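Local coordinates for cation-transporting ATPase, E1-E2 family protein (Streptococcus pneumoniae, PDB 4F2F) that binds Cu(I) through a cupredoxin-fold metal-binding domain of the copper exporter CopA, a P-type ATPase that probably pumps the ion out of the cell, at residues A[12-17]-A[37-42]. Residues are numbered along the deposited sequence; the frame is centred on the assembly and turned at random.
Sequences NGIQKI and PAEITF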
loop_
_atom_site.group_PDB
_atom_site.type_symbol
_atom_site.label_atom_id
_atom_site.label_comp_id
_atom_site.label_asym_id
_atom_site.label_seq_id
_atom_site.Cartn_x
_atom_site.Cartn_y
_atom_site.Cartn_z
ATOM N N ASN A 12 17.512 -2.759 -7.559
ATOM C CA ASN A 12 18.002 -1.420 -7.877
ATOM C C ASN A 12 17.874 -0.466 -6.694
ATOM O O ASN A 12 17.670 0.733 -6.877
ATOM C CB ASN A 12 17.248 -0.837 -9.073
ATOM C CG ASN A 12 17.108 -1.823 -10.211
ATOM O OD1 ASN A 12 18.018 -2.606 -10.484
ATOM N ND2 ASN A 12 15.964 -1.789 -10.884
ATOM N N GLY A 13 17.986 -1.002 -5.484
ATOM C CA GLY A 13 17.862 -0.197 -4.282
ATOM C C GLY A 13 16.480 0.407 -4.098
ATOM O O GLY A 13 16.305 1.367 -3.345
ATOM N N ILE A 14 15.498 -0.153 -4.799
ATOM C CA ILE A 14 14.102 0.218 -4.616
ATOM C C ILE A 14 13.334 -1.036 -4.241
ATOM O O ILE A 14 13.595 -2.109 -4.781
ATOM C CB ILE A 14 13.486 0.772 -5.910
ATOM C CG1 ILE A 14 14.399 1.826 -6.542
ATOM C CG2 ILE A 14 12.085 1.328 -5.641
ATOM C CD1 ILE A 14 14.264 3.200 -5.934
ATOM N N GLN A 15 12.390 -0.913 -3.318
ATOM C CA GLN A 15 11.509 -2.034 -3.023
ATOM C C GLN A 15 10.142 -1.789 -3.658
ATOM O O GLN A 15 9.519 -0.752 -3.434
ATOM C CB GLN A 15 11.402 -2.278 -1.515
ATOM C CG GLN A 15 10.982 -1.072 -0.694
ATOM C CD GLN A 15 11.089 -1.332 0.796
ATOM O OE1 GLN A 15 10.972 -2.472 1.251
ATOM N NE2 GLN A 15 11.320 -0.276 1.563
ATOM N N LYS A 16 9.692 -2.733 -4.476
ATOM C CA LYS A 16 8.433 -2.562 -5.193
ATOM C C LYS A 16 7.438 -3.661 -4.867
ATOM O O LYS A 16 7.816 -4.796 -4.581
ATOM C CB LYS A 16 8.669 -2.513 -6.706
ATOM C CG LYS A 16 9.673 -1.466 -7.146
ATOM C CD LYS A 16 9.698 -1.322 -8.659
ATOM C CE LYS A 16 10.784 -0.352 -9.098
ATOM N NZ LYS A 16 10.399 0.390 -10.330
ATOM N N ILE A 17 6.159 -3.312 -4.918
ATOM C CA ILE A 17 5.095 -4.279 -4.710
ATOM C C ILE A 17 3.801 -3.761 -5.327
ATOM O O ILE A 17 3.562 -2.553 -5.371
ATOM C CB ILE A 17 4.897 -4.583 -3.210
ATOM C CG1 ILE A 17 3.901 -5.727 -3.018
ATOM C CG2 ILE A 17 4.459 -3.334 -2.466
ATOM C CD1 ILE A 17 3.921 -6.321 -1.625
ATOM N N PRO A 37 13.813 3.305 -0.396
ATOM C CA PRO A 37 12.692 3.919 -1.116
ATOM C C PRO A 37 11.680 2.870 -1.563
ATOM O O PRO A 37 12.057 1.858 -2.152
ATOM C CB PRO A 37 13.370 4.552 -2.333
ATOM C CG PRO A 37 14.744 4.880 -1.851
ATOM C CD PRO A 37 15.115 3.763 -0.912
ATOM N N ALA A 38 10.406 3.109 -1.272
ATOM C CA ALA A 38 9.362 2.150 -1.605
ATOM C C ALA A 38 8.444 2.687 -2.695
ATOM O O ALA A 38 8.079 3.860 -2.691
ATOM C CB ALA A 38 8.563 1.778 -0.367
ATOM N N GLU A 39 8.089 1.815 -3.634
ATOM C CA GLU A 39 7.078 2.132 -4.631
ATOM C C GLU A 39 5.976 1.084 -4.574
ATOM O O GLU A 39 6.181 -0.076 -4.933
ATOM C CB GLU A 39 7.688 2.232 -6.034
ATOM C CG GLU A 39 8.570 3.457 -6.231
ATOM C CD GLU A 39 8.897 3.737 -7.689
ATOM O OE1 GLU A 39 8.329 3.062 -8.574
ATOM O OE2 GLU A 39 9.723 4.639 -7.949
ATOM N N ILE A 40 4.811 1.505 -4.097
ATOM C CA ILE A 40 3.678 0.614 -3.943
ATOM C C ILE A 40 2.643 0.946 -5.004
ATOM O O ILE A 40 2.000 1.993 -4.953
ATOM C CB ILE A 40 3.050 0.751 -2.548
ATOM C CG1 ILE A 40 4.129 0.635 -1.472
ATOM C CG2 ILE A 40 1.973 -0.299 -2.343
ATOM C CD1 ILE A 40 3.631 0.938 -0.076
ATOM N N THR A 41 2.502 0.051 -5.974
ATOM C CA THR A 41 1.606 0.277 -7.097
ATOM C C THR A 41 0.226 -0.299 -6.820
ATOM O O THR A 41 0.066 -1.507 -6.642
ATOM C CB THR A 41 2.173 -0.323 -8.392
ATOM O OG1 THR A 41 3.402 0.338 -8.715
ATOM C CG2 THR A 41 1.196 -0.145 -9.546
ATOM N N PHE A 42 -0.765 0.584 -6.778
ATOM C CA PHE A 42 -2.155 0.192 -6.595
ATOM C C PHE A 42 -2.875 0.150 -7.937
ATOM O O PHE A 42 -2.755 1.074 -8.740
ATOM C CB PHE A 42 -2.871 1.191 -5.688
ATOM C CG PHE A 42 -2.539 1.046 -4.228
ATOM C CD1 PHE A 42 -1.372 1.584 -3.709
ATOM C CD2 PHE A 42 -3.408 0.392 -3.372
ATOM C CE1 PHE A 42 -1.073 1.457 -2.362
ATOM C CE2 PHE A 42 -3.113 0.265 -2.027
ATOM C CZ PHE A 42 -1.944 0.798 -1.523
#
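Q15 to I17 pair with A38 to I40 as parallel neighbours in the beta framework of the cupredoxin fold. The short strand segments run 14° apart, and their axes approach to 4.9 Å. Four backbone hydrogen bonds join them in the staggered pattern of a parallel ladder. Q15 N donates to P37 O at 3.0 Å, and Q15 O accepts from E39 N at 2.9 Å. I17 N then donates to E39 O, a longer bond of 3.2 Å bent to 155° at the hydrogen. I17 O takes T41 N. Strand 6-11 pairs with the other side of 14-21, and 70-75 with the other side of 38-44, so both segments are interior to the sheet. On one face Q15, I17, A38 and I40 turn toward residues of strand 29-33 and the loop at P77. The methyl CG2 of I17 sits between its own N and carbonyl carbon (CG1 is anti to N, chi1 -173°), and from there it meets I40 CG2 at 3.9 Å. Q15 CG comes 3.4 Å from P37 O and lies against A38 CA. NE2 of its amide touches the A38 methyl CB. This buried amide is gripped at both ends: NE2 bonds I36 O and OE1 bonds Q33 N, which ties the strand to the 29-33 strand and the loop that follows it. The other face carries charge. K16 and E39 lie side by side and point the same way. K16 NZ reaches E39 OE1 at 3.8 Å, a long salt bridge; the other oxygen, OE2, has a weak, long ion pair with R74 NE. At the start of the ladder the I14 and P37 side chains cross at about a right angle, with I14 CD1 3.9 Å from P37 CB.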